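Local coordinates for putative thiosugar synthase (Amycolatopsis orientalis, PDB 4N6E), which probably builds a thiosugar by ThiG-like chemistry on a sugar phosphate, with sulfur delivered as the thiocarboxylate of a ThiS-type carrier protein, at residues A[35-40]-A[70-75]; A[31-36]-A[218-223]; A[78-83]-A[102-107]; A[58-63]-A[86-91]. All coordinates share one frame; numbering follows the deposited sequence.

Contact 1: A[35-40]-A[70-75]; sequences SVPLVR and ADELPL
Apolar packing carries this contact, with Leu73 reaching from the end of one short helix onto the first turn of another. Its CD1 methyl lies 3.5 Å from Arg40 CB and 3.8 Å from Val36 CG1, filling the angle between these two side chains, which stand one helical turn apart. The other methyl, CD2, turns to Val39, whose CG1 is 4.2 Å away and whose side chain runs across that of Leu73 at about a right angle. Val36 CG1, carried anti to the backbone N (chi1 173°), points out to Glu72 and meets its CB at 3.6 Å.

The polar part is looser. Arg40 bends at chi2 and chi3, and its guanidinium presents an edge to Glu72 O while one face lies over Pro37 CA. Arg40 NH2 and Glu72 OE2 are 4.0 Å apart, and the guanidinium and carboxylate planes stand at 85°: opposite charges that probably attract, though too far apart for a salt bridge. Within 35-40, Ser35 is the N-cap, its OG accepting a weak bond from Leu38 N.

Glu72 also belongs, with Asp68 and Asp71, to a calcium site seen in this protein, so its chain serves packing and metal binding alike. The first turn of helix 36-46 thus packs on the end of helix 66-72 and the residue that follows it, neighbouring elements on the outside of a ThiG-type TIM barrel.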
loop_
_atom_site.group_PDB
_atom_site.type_symbol
_atom_site.label_atom_id
_atom_site.label_comp_id
_atom_site.label_asym_id
_atom_site.label_seq_id
_atom_site.Cartn_x
_atom_site.Cartn_y
_atom_site.Cartn_z
ATOM N N SER A 35 19.800 -9.457 17.584
ATOM C CA SER A 35 20.552 -8.225 17.679
ATOM C C SER A 35 19.669 -7.128 18.271
ATOM O O SER A 35 18.668 -6.736 17.668
ATOM C CB SER A 35 21.074 -7.819 16.286
ATOM O OG SER A 35 21.501 -6.458 16.248
ATOM N N VAL A 36 20.065 -6.624 19.437
ATOM C CA VAL A 36 19.313 -5.596 20.149
ATOM C C VAL A 36 19.216 -4.277 19.368
ATOM O O VAL A 36 18.142 -3.674 19.319
ATOM C CB VAL A 36 19.895 -5.351 21.566
ATOM C CG1 VAL A 36 19.232 -4.156 22.250
ATOM C CG2 VAL A 36 19.727 -6.600 22.428
ATOM N N PRO A 37 20.323 -3.822 18.746
ATOM C CA PRO A 37 20.228 -2.585 17.946
ATOM C C PRO A 37 19.231 -2.700 16.794
ATOM O O PRO A 37 18.505 -1.749 16.516
ATOM C CB PRO A 37 21.655 -2.402 17.390
ATOM C CG PRO A 37 22.530 -3.239 18.246
ATOM C CD PRO A 37 21.683 -4.389 18.715
ATOM N N LEU A 38 19.210 -3.860 16.135
ATOM C CA LEU A 38 18.287 -4.111 15.016
ATOM C C LEU A 38 16.800 -4.058 15.445
ATOM O O LEU A 38 15.972 -3.450 14.738
ATOM C CB LEU A 38 18.607 -5.454 14.353
ATOM C CG LEU A 38 17.779 -5.848 13.115
ATOM C CD1 LEU A 38 17.803 -4.759 12.052
ATOM C CD2 LEU A 38 18.243 -7.177 12.522
ATOM N N VAL A 39 16.481 -4.669 16.596
ATOM C CA VAL A 39 15.133 -4.621 17.145
ATOM C C VAL A 39 14.746 -3.160 17.356
ATOM O O VAL A 39 13.712 -2.693 16.852
ATOM C CB VAL A 39 15.010 -5.377 18.503
ATOM C CG1 VAL A 39 13.655 -5.113 19.162
ATOM C CG2 VAL A 39 15.220 -6.871 18.326
ATOM N N ARG A 40 15.584 -2.446 18.105
ATOM C CA ARG A 40 15.369 -1.024 18.345
ATOM C C ARG A 40 15.074 -0.327 17.016
ATOM O O ARG A 40 14.071 0.374 16.888
ATOM C CB ARG A 40 16.592 -0.406 19.040
ATOM C CG ARG A 40 16.556 1.109 19.230
ATOM C CD ARG A 40 17.677 1.795 18.458
ATOM N NE ARG A 40 18.979 1.521 19.067
ATOM C CZ ARG A 40 20.122 1.317 18.407
ATOM N NH1 ARG A 40 20.174 1.317 17.075
ATOM N NH2 ARG A 40 21.232 1.084 19.094
ATOM N N ALA A 70 16.196 -3.523 27.652
ATOM C CA ALA A 70 15.905 -2.350 28.478
ATOM C C ALA A 70 17.018 -1.312 28.463
ATOM O O ALA A 70 16.745 -0.127 28.555
ATOM C CB ALA A 70 15.623 -2.773 29.912
ATOM N N ASP A 71 18.266 -1.756 28.361
ATOM C CA ASP A 71 19.411 -0.838 28.329
ATOM C C ASP A 71 19.411 0.031 27.075
ATOM O O ASP A 71 19.697 1.223 27.156
ATOM C CB ASP A 71 20.743 -1.606 28.413
ATOM C CG ASP A 71 20.966 -2.259 29.775
ATOM O OD1 ASP A 71 20.350 -1.821 30.777
ATOM O OD2 ASP A 71 21.765 -3.218 29.842
ATOM N N GLU A 72 19.066 -0.565 25.933
ATOM C CA GLU A 72 19.236 0.080 24.633
ATOM C C GLU A 72 17.958 0.587 23.969
ATOM O O GLU A 72 18.033 1.185 22.891
ATOM C CB GLU A 72 19.938 -0.876 23.679
ATOM C CG GLU A 72 21.343 -1.255 24.114
ATOM C CD GLU A 72 22.339 -1.079 22.989
ATOM O OE1 GLU A 72 22.753 -2.097 22.389
ATOM O OE2 GLU A 72 22.677 0.089 22.691
ATOM N N LEU A 73 16.798 0.350 24.586
ATOM C CA LEU A 73 15.528 0.839 24.045
ATOM C C LEU A 73 14.774 1.638 25.091
ATOM O O LEU A 73 14.933 1.397 26.282
ATOM C CB LEU A 73 14.650 -0.315 23.574
ATOM C CG LEU A 73 14.980 -0.977 22.236
ATOM C CD1 LEU A 73 16.284 -1.766 22.301
ATOM C CD2 LEU A 73 13.831 -1.890 21.830
ATOM N N PRO A 74 13.931 2.584 24.649
ATOM C CA PRO A 74 13.126 3.387 25.563
ATOM C C PRO A 74 11.800 2.671 25.888
ATOM O O PRO A 74 10.709 3.149 25.519
ATOM C CB PRO A 74 12.878 4.655 24.749
ATOM C CG PRO A 74 12.753 4.137 23.343
ATOM C CD PRO A 74 13.615 2.899 23.242
ATOM N N LEU A 75 11.899 1.545 26.589
ATOM C CA LEU A 75 10.755 0.648 26.773
ATOM C C LEU A 75 9.542 1.317 27.394
ATOM O O LEU A 75 8.421 0.899 27.126
ATOM C CB LEU A 75 11.139 -0.578 27.604
ATOM C CG LEU A 75 12.204 -1.504 27.029
ATOM C CD1 LEU A 75 12.242 -2.758 27.873
ATOM C CD2 LEU A 75 11.955 -1.852 25.570
#

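Contact 2: A[31-36]-A[218-223]; sequences EQYDSV and TALVRA. With SO4 (sulfate ion), chain C.
At the seam of the TIM barrel, Gln32 and Tyr33, in the loop that follows the strand 26-28, pack on the short helix 218-221, which follows the strand 213-216 beside it in the sheet. Val221 is the centre of the contact. Its CG2 methyl sits over one face of the Tyr33 ring, 4.2 Å from the centroid and 28° off the normal, a CH-pi contact, while CG1 lies 3.9 Å from Gln32 OE1. Tyr33 continues past the valine until its OH is 3.3 Å from Leu220 CB; helix 36-46 covers the ring elsewhere through Leu38, Val39 and Val42.

The Gln32 chain is extended beyond CG (chi2 -170°), which carries its amide across Val221 to the first turn of the helix. There Gln32 NE2 makes a weak hydrogen bond to Thr218 OG1, 3.4 Å long and at 155°. A leucine in place of Gln32 would probably cost Thr218 OG1 this amide donor. Gln32 and Asp34 have also been seen to bind calcium. Ala169 N and Gly196 N hold a sulfate, probably from the crystallisation liquor, and Thr218 N donates to O4 of the same ion at 3.3 Å.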
loop_
_atom_site.group_PDB
_atom_site.type_symbol
_atom_site.label_atom_id
_atom_site.label_comp_id
_atom_site.label_asym_id
_atom_site.label_seq_id
_atom_site.Cartn_x
_atom_site.Cartn_y
_atom_site.Cartn_z
ATOM N N GLU A 31 10.585 -11.946 18.471
ATOM C CA GLU A 31 11.233 -13.107 19.089
ATOM C C GLU A 31 12.326 -13.769 18.230
ATOM O O GLU A 31 13.086 -14.596 18.738
ATOM C CB GLU A 31 10.190 -14.137 19.539
ATOM C CG GLU A 31 9.902 -15.295 18.582
ATOM C CD GLU A 31 9.093 -14.903 17.374
ATOM O OE1 GLU A 31 8.742 -15.807 16.577
ATOM O OE2 GLU A 31 8.806 -13.705 17.214
ATOM N N GLN A 32 12.401 -13.407 16.949
ATOM C CA GLN A 32 13.375 -13.987 16.018
ATOM C C GLN A 32 14.692 -13.224 15.859
ATOM O O GLN A 32 15.662 -13.786 15.370
ATOM C CB GLN A 32 12.760 -14.150 14.630
ATOM C CG GLN A 32 11.437 -14.906 14.629
ATOM C CD GLN A 32 10.977 -15.248 13.231
ATOM O OE1 GLN A 32 11.770 -15.663 12.391
ATOM N NE2 GLN A 32 9.695 -15.069 12.970
ATOM N N TYR A 33 14.740 -11.961 16.252
ATOM C CA TYR A 33 15.983 -11.194 16.166
ATOM C C TYR A 33 16.991 -11.664 17.224
ATOM O O TYR A 33 16.612 -12.110 18.307
ATOM C CB TYR A 33 15.705 -9.704 16.328
ATOM C CG TYR A 33 14.725 -9.162 15.318
ATOM C CD1 TYR A 33 15.109 -8.925 13.989
ATOM C CD2 TYR A 33 13.406 -8.889 15.676
ATOM C CE1 TYR A 33 14.205 -8.430 13.057
ATOM C CE2 TYR A 33 12.497 -8.400 14.749
ATOM C CZ TYR A 33 12.905 -8.169 13.447
ATOM O OH TYR A 33 12.002 -7.681 12.541
ATOM N N ASP A 34 18.274 -11.578 16.908
ATOM C CA ASP A 34 19.312 -11.830 17.916
ATOM C C ASP A 34 20.223 -10.608 18.109
ATOM O O ASP A 34 21.271 -10.712 18.740
ATOM C CB ASP A 34 20.122 -13.070 17.543
ATOM C CG ASP A 34 20.694 -12.982 16.152
ATOM O OD1 ASP A 34 20.974 -11.848 15.700
ATOM O OD2 ASP A 34 20.850 -14.039 15.503
ATOM N N SER A 35 19.800 -9.457 17.584
ATOM C CA SER A 35 20.552 -8.225 17.679
ATOM C C SER A 35 19.669 -7.128 18.271
ATOM O O SER A 35 18.668 -6.736 17.668
ATOM C CB SER A 35 21.074 -7.819 16.286
ATOM O OG SER A 35 21.501 -6.458 16.248
ATOM N N VAL A 36 20.065 -6.624 19.437
ATOM C CA VAL A 36 19.313 -5.596 20.149
ATOM C C VAL A 36 19.216 -4.277 19.368
ATOM O O VAL A 36 18.142 -3.674 19.319
ATOM C CB VAL A 36 19.895 -5.351 21.566
ATOM C CG1 VAL A 36 19.232 -4.156 22.250
ATOM C CG2 VAL A 36 19.727 -6.600 22.428
ATOM N N THR A 218 7.657 -12.305 10.384
ATOM C CA THR A 218 8.639 -12.979 9.569
ATOM C C THR A 218 9.047 -12.106 8.387
ATOM O O THR A 218 10.227 -12.075 7.996
ATOM C CB THR A 218 8.043 -14.288 9.076
ATOM O OG1 THR A 218 7.749 -15.115 10.210
ATOM C CG2 THR A 218 8.986 -14.993 8.167
ATOM N N ALA A 219 8.061 -11.403 7.838
ATOM C CA ALA A 219 8.272 -10.471 6.731
ATOM C C ALA A 219 9.412 -9.474 6.958
ATOM O O ALA A 219 10.139 -9.173 6.028
ATOM C CB ALA A 219 6.984 -9.717 6.418
ATOM N N LEU A 220 9.563 -8.961 8.178
ATOM C CA LEU A 220 10.656 -8.031 8.485
ATOM C C LEU A 220 11.960 -8.787 8.728
ATOM O O LEU A 220 13.039 -8.359 8.304
ATOM C CB LEU A 220 10.303 -7.183 9.699
ATOM C CG LEU A 220 8.957 -6.452 9.618
ATOM C CD1 LEU A 220 8.753 -5.580 10.839
ATOM C CD2 LEU A 220 8.848 -5.601 8.360
ATOM N N VAL A 221 11.861 -9.933 9.384
ATOM C CA VAL A 221 13.042 -10.724 9.691
ATOM C C VAL A 221 13.723 -11.195 8.401
ATOM O O VAL A 221 14.945 -11.303 8.346
ATOM C CB VAL A 221 12.690 -11.938 10.578
ATOM C CG1 VAL A 221 13.935 -12.754 10.932
ATOM C CG2 VAL A 221 11.998 -11.477 11.848
ATOM N N ARG A 222 12.932 -11.450 7.366
ATOM C CA ARG A 222 13.437 -12.092 6.155
ATOM C C ARG A 222 13.431 -11.224 4.904
ATOM O O ARG A 222 13.698 -11.720 3.833
ATOM C CB ARG A 222 12.673 -13.400 5.899
ATOM C CG ARG A 222 12.980 -14.440 6.948
ATOM C CD ARG A 222 12.445 -15.817 6.613
ATOM N NE ARG A 222 13.313 -16.826 7.220
ATOM C CZ ARG A 222 14.305 -17.472 6.598
ATOM N NH1 ARG A 222 14.568 -17.276 5.305
ATOM N NH2 ARG A 222 15.036 -18.350 7.280
ATOM N N ALA A 223 13.134 -9.938 5.026
ATOM C CA ALA A 223 13.349 -9.010 3.912
ATOM C C ALA A 223 14.846 -8.786 3.809
ATOM O O ALA A 223 15.521 -8.807 4.824
ATOM C CB ALA A 223 12.634 -7.687 4.153
HETATM S S SO4 C . 4.275 -14.290 10.517
HETATM O O1 SO4 C . 4.244 -12.835 10.333
HETATM O O2 SO4 C . 3.154 -14.714 11.384
HETATM O O3 SO4 C . 4.102 -14.958 9.213
HETATM O O4 SO4 C . 5.544 -14.718 11.133
#

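Contact 3: A[78-83]-A[102-107]; sequences FTWIGT and DSLGIE
The indole of Trp80 meets Leu104 at its rim and not over a face: CD1 of the leucine lies near the ring plane, 4.4 Å from Trp80 CZ3. Another part of the indole edge has Phe78 O in plane, and the indole NE1 is bonded to Leu75 O, which helps fix the rotation of the ring. Beyond the two segments, Trp80 and Phe51 of strand 50-54 pair as a T-shaped (edge-to-face) stack, and Phe55 of the ThiS/MoaD family protein packs on Trp80 as well. The large flat residue thus joins the strand 79-83 to its neighbour and to the partner protein.

Closer to the backbone, Ile106 does the touching. Its CD1 reaches the foot of the tryptophan, 3.8 Å from Trp80 CB, and lies equally near Trp80 O. A chi1 of -69° sets its CG2 anti to the backbone N, where it faces the strand and comes to 3.6 Å from Gly82 N. A glycine there lets the isoleucine lie directly against the main chain, since a side chain at that position would point at it.

No hydrogen bond links the segments directly. One water does so instead, donating to Trp80 O at 3.2 Å and accepting from Glu107 N at 3.0 Å.

Gly105, with positive phi, ends the helix and turns the chain back toward the sheet, where 108-111 lies parallel to 79-83. Strand 79-83, helix 90-104 and strand 108-111 form a beta-alpha-beta crossover, the repeating unit of the TIM barrel.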
loop_
_atom_site.group_PDB
_atom_site.type_symbol
_atom_site.label_atom_id
_atom_site.label_comp_id
_atom_site.label_asym_id
_atom_site.label_seq_id
_atom_site.Cartn_x
_atom_site.Cartn_y
_atom_site.Cartn_z
ATOM N N PHE A 78 6.627 2.420 25.128
ATOM C CA PHE A 78 5.733 1.386 24.577
ATOM C C PHE A 78 4.727 0.869 25.590
ATOM O O PHE A 78 5.005 0.822 26.777
ATOM C CB PHE A 78 6.523 0.158 24.117
ATOM C CG PHE A 78 7.521 0.437 23.040
ATOM C CD1 PHE A 78 7.164 0.349 21.704
ATOM C CD2 PHE A 78 8.825 0.763 23.359
ATOM C CE1 PHE A 78 8.086 0.604 20.713
ATOM C CE2 PHE A 78 9.755 1.019 22.366
ATOM C CZ PHE A 78 9.388 0.932 21.045
ATOM N N THR A 79 3.564 0.466 25.090
ATOM C CA THR A 79 2.617 -0.369 25.817
ATOM C C THR A 79 3.172 -1.768 25.822
ATOM O O THR A 79 3.527 -2.289 24.763
ATOM C CB THR A 79 1.258 -0.469 25.094
ATOM O OG1 THR A 79 0.591 0.805 25.103
ATOM C CG2 THR A 79 0.377 -1.530 25.762
ATOM N N TRP A 80 3.215 -2.391 26.993
ATOM C CA TRP A 80 3.753 -3.745 27.128
ATOM C C TRP A 80 2.623 -4.741 27.073
ATOM O O TRP A 80 1.662 -4.622 27.823
ATOM C CB TRP A 80 4.466 -3.918 28.477
ATOM C CG TRP A 80 5.773 -3.202 28.602
ATOM C CD1 TRP A 80 6.102 -1.991 28.076
ATOM C CD2 TRP A 80 6.906 -3.640 29.340
ATOM N NE1 TRP A 80 7.387 -1.661 28.419
ATOM C CE2 TRP A 80 7.900 -2.657 29.203
ATOM C CE3 TRP A 80 7.179 -4.772 30.111
ATOM C CZ2 TRP A 80 9.143 -2.768 29.809
ATOM C CZ3 TRP A 80 8.409 -4.884 30.707
ATOM C CH2 TRP A 80 9.381 -3.890 30.553
ATOM N N ILE A 81 2.718 -5.722 26.194
ATOM C CA ILE A 81 1.734 -6.796 26.204
ATOM C C ILE A 81 2.448 -8.121 26.278
ATOM O O ILE A 81 3.591 -8.241 25.859
ATOM C CB ILE A 81 0.764 -6.746 25.007
ATOM C CG1 ILE A 81 1.455 -7.146 23.706
ATOM C CG2 ILE A 81 0.146 -5.358 24.884
ATOM C CD1 ILE A 81 0.526 -7.135 22.503
ATOM N N GLY A 82 1.774 -9.105 26.856
ATOM C CA GLY A 82 2.355 -10.416 27.036
ATOM C C GLY A 82 1.936 -11.272 25.875
ATOM O O GLY A 82 0.905 -11.011 25.257
ATOM N N THR A 83 2.720 -12.295 25.565
ATOM C CA THR A 83 2.211 -13.311 24.654
ATOM C C THR A 83 2.500 -14.687 25.189
ATOM O O THR A 83 3.462 -14.858 25.927
ATOM C CB THR A 83 2.792 -13.177 23.236
ATOM O OG1 THR A 83 2.163 -14.143 22.401
ATOM C CG2 THR A 83 4.281 -13.438 23.228
ATOM N N ASP A 102 2.120 -11.881 37.160
ATOM C CA ASP A 102 2.790 -11.801 38.461
ATOM C C ASP A 102 4.172 -11.126 38.394
ATOM O O ASP A 102 4.506 -10.294 39.236
ATOM C CB ASP A 102 2.887 -13.207 39.074
ATOM C CG ASP A 102 1.513 -13.805 39.378
ATOM O OD1 ASP A 102 0.529 -13.034 39.474
ATOM O OD2 ASP A 102 1.401 -15.044 39.514
ATOM N N SER A 103 4.951 -11.469 37.378
ATOM C CA SER A 103 6.340 -11.034 37.282
ATOM C C SER A 103 6.542 -9.603 36.736
ATOM O O SER A 103 7.479 -8.911 37.138
ATOM C CB SER A 103 7.108 -12.017 36.397
ATOM O OG SER A 103 6.598 -12.008 35.068
ATOM N N LEU A 104 5.692 -9.181 35.802
ATOM C CA LEU A 104 5.834 -7.871 35.138
ATOM C C LEU A 104 4.614 -6.989 35.277
ATOM O O LEU A 104 4.643 -5.844 34.837
ATOM C CB LEU A 104 6.141 -8.041 33.639
ATOM C CG LEU A 104 7.352 -8.903 33.272
ATOM C CD1 LEU A 104 7.531 -9.022 31.764
ATOM C CD2 LEU A 104 8.597 -8.328 33.910
ATOM N N GLY A 105 3.546 -7.501 35.880
ATOM C CA GLY A 105 2.314 -6.721 36.029
ATOM C C GLY A 105 1.567 -6.524 34.718
ATOM O O GLY A 105 0.741 -5.622 34.612
ATOM N N ILE A 106 1.845 -7.381 33.729
ATOM C CA ILE A 106 1.148 -7.365 32.448
ATOM C C ILE A 106 -0.369 -7.476 32.644
ATOM O O ILE A 106 -0.853 -8.431 33.243
ATOM C CB ILE A 106 1.625 -8.526 31.539
ATOM C CG1 ILE A 106 3.066 -8.306 31.074
ATOM C CG2 ILE A 106 0.739 -8.699 30.316
ATOM C CD1 ILE A 106 3.266 -7.162 30.111
ATOM N N GLU A 107 -1.103 -6.491 32.128
ATOM C CA GLU A 107 -2.562 -6.481 32.160
ATOM C C GLU A 107 -3.157 -6.873 30.827
ATOM O O GLU A 107 -4.345 -7.167 30.760
ATOM C CB GLU A 107 -3.082 -5.080 32.492
ATOM C CG GLU A 107 -2.649 -4.551 33.854
ATOM C CD GLU A 107 -3.406 -3.295 34.293
ATOM O OE1 GLU A 107 -4.511 -3.022 33.774
ATOM O OE2 GLU A 107 -2.900 -2.580 35.175
HETATM O O HOH W 1 -0.394 -4.223 30.254
#

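Contact 4: A[58-63]-A[86-91]; sequences DNRRSS and FARTKE
Phe86 and Arg88 receive the 58-63 loop, and the contact is buried round the phenylalanine and open to solvent toward Asp58 and Arg60. In the packed part the Phe86 ring is met at its edge. Ser63 OG, also buried, lies 4.2 Å from Phe86 CE2, and Arg61 NH1 approaches near the ring plane at CE1, at the same distance. The polar partner of Ser63 OG is Ala88 O of the ThiS/MoaD family protein, whose Val87 packs on Phe86.

On the solvent side, the Arg60 guanidinium lays one face on the aliphatic stem of its partner, with Arg88 CG 3.3 Å above its plane and offset toward the rim. A bend at chi3 (95°) turns the guanidinium into this place; the two guanidinium planes are 44° apart. Separately, Arg60 CD lies near Phe86 O. Like charges come close here, NE of Arg60 and NE of Arg88 being 3.6 Å apart. Asp58, whose OD2 is in plane at the Arg60 guanidinium edge and forms a weak salt bridge with NH1, probably offsets part of that charge, while Arg88 NH1 bonds to Gly115 O. Cutting Arg88 back to alanine would probably deprive the Arg60 guanidinium of the methylene on its face, free it to turn, and cost Gly115 O this donor.

Asp58, like Asp56, is seen to bind calcium. The contact joins the loop between strand 50-54 and helix 66-72 to the one running from strand 79-83 into helix 90-104.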
loop_
_atom_site.group_PDB
_atom_site.type_symbol
_atom_site.label_atom_id
_atom_site.label_comp_id
_atom_site.label_asym_id
_atom_site.label_seq_id
_atom_site.Cartn_x
_atom_site.Cartn_y
_atom_site.Cartn_z
ATOM N N ASP A 58 10.067 -24.044 27.847
ATOM C CA ASP A 58 10.636 -25.193 27.111
ATOM C C ASP A 58 11.868 -24.866 26.278
ATOM O O ASP A 58 12.337 -25.729 25.560
ATOM C CB ASP A 58 9.605 -25.813 26.156
ATOM C CG ASP A 58 8.217 -25.916 26.762
ATOM O OD1 ASP A 58 8.102 -26.404 27.909
ATOM O OD2 ASP A 58 7.245 -25.515 26.078
ATOM N N ASN A 59 12.373 -23.634 26.346
ATOM C CA ASN A 59 13.505 -23.189 25.509
ATOM C C ASN A 59 13.296 -23.457 23.996
ATOM O O ASN A 59 14.142 -24.077 23.340
ATOM C CB ASN A 59 14.829 -23.832 25.982
ATOM C CG ASN A 59 15.133 -23.567 27.451
ATOM O OD1 ASN A 59 15.682 -22.520 27.821
ATOM N ND2 ASN A 59 14.790 -24.526 28.297
ATOM N N ARG A 60 12.174 -23.000 23.444
ATOM C CA ARG A 60 11.916 -23.187 22.013
ATOM C C ARG A 60 12.817 -22.305 21.162
ATOM O O ARG A 60 13.146 -22.664 20.035
ATOM C CB ARG A 60 10.459 -22.911 21.652
ATOM C CG ARG A 60 9.455 -23.719 22.454
ATOM C CD ARG A 60 8.158 -23.936 21.687
ATOM N NE ARG A 60 8.157 -25.219 20.990
ATOM C CZ ARG A 60 7.906 -26.397 21.565
ATOM N NH1 ARG A 60 7.615 -26.480 22.870
ATOM N NH2 ARG A 60 7.938 -27.506 20.830
ATOM N N ARG A 61 13.200 -21.152 21.699
ATOM C CA ARG A 61 14.058 -20.220 20.992
ATOM C C ARG A 61 15.047 -19.587 21.963
ATOM O O ARG A 61 15.062 -19.918 23.152
ATOM C CB ARG A 61 13.211 -19.147 20.285
ATOM C CG ARG A 61 12.652 -19.586 18.934
ATOM C CD ARG A 61 12.734 -18.468 17.903
ATOM N NE ARG A 61 12.290 -18.883 16.569
ATOM C CZ ARG A 61 11.015 -18.984 16.170
ATOM N NH1 ARG A 61 10.000 -18.722 17.000
ATOM N NH2 ARG A 61 10.749 -19.357 14.921
ATOM N N SER A 62 15.889 -18.702 21.438
ATOM C CA SER A 62 16.868 -17.970 22.239
ATOM C C SER A 62 16.623 -16.471 22.099
ATOM O O SER A 62 17.561 -15.695 21.926
ATOM C CB SER A 62 18.298 -18.326 21.794
ATOM O OG SER A 62 18.445 -19.737 21.643
ATOM N N SER A 63 15.356 -16.076 22.194
ATOM C CA SER A 63 14.958 -14.692 21.969
ATOM C C SER A 63 15.552 -13.778 23.030
ATOM O O SER A 63 15.794 -14.196 24.151
ATOM C CB SER A 63 13.428 -14.560 21.919
ATOM O OG SER A 63 12.844 -14.545 23.213
ATOM N N PHE A 86 4.884 -19.107 22.619
ATOM C CA PHE A 86 5.811 -20.256 22.706
ATOM C C PHE A 86 5.127 -21.494 23.290
ATOM O O PHE A 86 5.639 -22.606 23.131
ATOM C CB PHE A 86 7.067 -19.968 23.547
ATOM C CG PHE A 86 8.026 -18.974 22.942
ATOM C CD1 PHE A 86 8.327 -18.981 21.582
ATOM C CD2 PHE A 86 8.669 -18.042 23.757
ATOM C CE1 PHE A 86 9.228 -18.060 21.049
ATOM C CE2 PHE A 86 9.569 -17.116 23.224
ATOM C CZ PHE A 86 9.843 -17.125 21.873
ATOM N N ALA A 87 4.000 -21.328 23.977
ATOM C CA ALA A 87 3.361 -22.481 24.637
ATOM C C ALA A 87 2.801 -23.445 23.596
ATOM O O ALA A 87 2.421 -23.011 22.527
ATOM C CB ALA A 87 2.261 -22.019 25.587
ATOM N N ARG A 88 2.778 -24.739 23.903
ATOM C CA ARG A 88 2.203 -25.762 22.996
ATOM C C ARG A 88 0.997 -26.526 23.578
ATOM O O ARG A 88 0.506 -27.466 22.951
ATOM C CB ARG A 88 3.272 -26.780 22.557
ATOM C CG ARG A 88 4.455 -26.182 21.800
ATOM C CD ARG A 88 4.084 -25.599 20.435
ATOM N NE ARG A 88 4.720 -24.296 20.183
ATOM C CZ ARG A 88 4.550 -23.553 19.088
ATOM N NH1 ARG A 88 3.763 -23.972 18.100
ATOM N NH2 ARG A 88 5.177 -22.387 18.978
ATOM N N THR A 89 0.548 -26.141 24.770
ATOM C CA THR A 89 -0.718 -26.619 25.311
ATOM C C THR A 89 -1.502 -25.459 25.862
ATOM O O THR A 89 -0.928 -24.432 26.239
ATOM C CB THR A 89 -0.530 -27.608 26.470
ATOM O OG1 THR A 89 0.217 -26.974 27.518
ATOM C CG2 THR A 89 0.186 -28.872 26.009
ATOM N N LYS A 90 -2.817 -25.630 25.921
ATOM C CA LYS A 90 -3.684 -24.661 26.576
ATOM C C LYS A 90 -3.239 -24.401 28.038
ATOM O O LYS A 90 -3.239 -23.255 28.508
ATOM C CB LYS A 90 -5.122 -25.158 26.549
ATOM C CG LYS A 90 -6.130 -24.140 27.037
ATOM C CD LYS A 90 -7.022 -24.700 28.135
ATOM C CE LYS A 90 -8.056 -25.664 27.587
ATOM N NZ LYS A 90 -8.832 -26.323 28.670
ATOM N N GLU A 91 -2.832 -25.461 28.738
ATOM C CA GLU A 91 -2.460 -25.353 30.152
ATOM C C GLU A 91 -1.204 -24.520 30.309
ATOM O O GLU A 91 -1.065 -23.720 31.241
ATOM C CB GLU A 91 -2.251 -26.736 30.772
ATOM C CG GLU A 91 -3.546 -27.526 30.966
ATOM C CD GLU A 91 -4.045 -28.301 29.731
ATOM O OE1 GLU A 91 -3.440 -28.248 28.622
ATOM O OE2 GLU A 91 -5.087 -28.980 29.875
#

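Contacts 1 and 2 share Ser35 and Val36 and meet through Tyr33, whose CB is 3.5 Å from Val39 CG2. Contact 1 passes to contact 3 through Leu75 O, 3.0 Å from Trp80 NE1. Glu31 ties contact 2 to contact 4: its CG lies 3.8 Å from Phe86 CZ, and its OE1 makes a weak ion pair with Arg61 NH1. Contacts 3 and 4 both use helix 90-104, with centres about 17 Å apart. The sulfate at contact 2, probably from the crystallisation liquor, may mark the phosphate site of a ThiG-like pocket. Gly90 of the ThiS/MoaD family protein packs on Glu31 and Thr83, bringing the carrier chain to the residues of contacts 2 and 3.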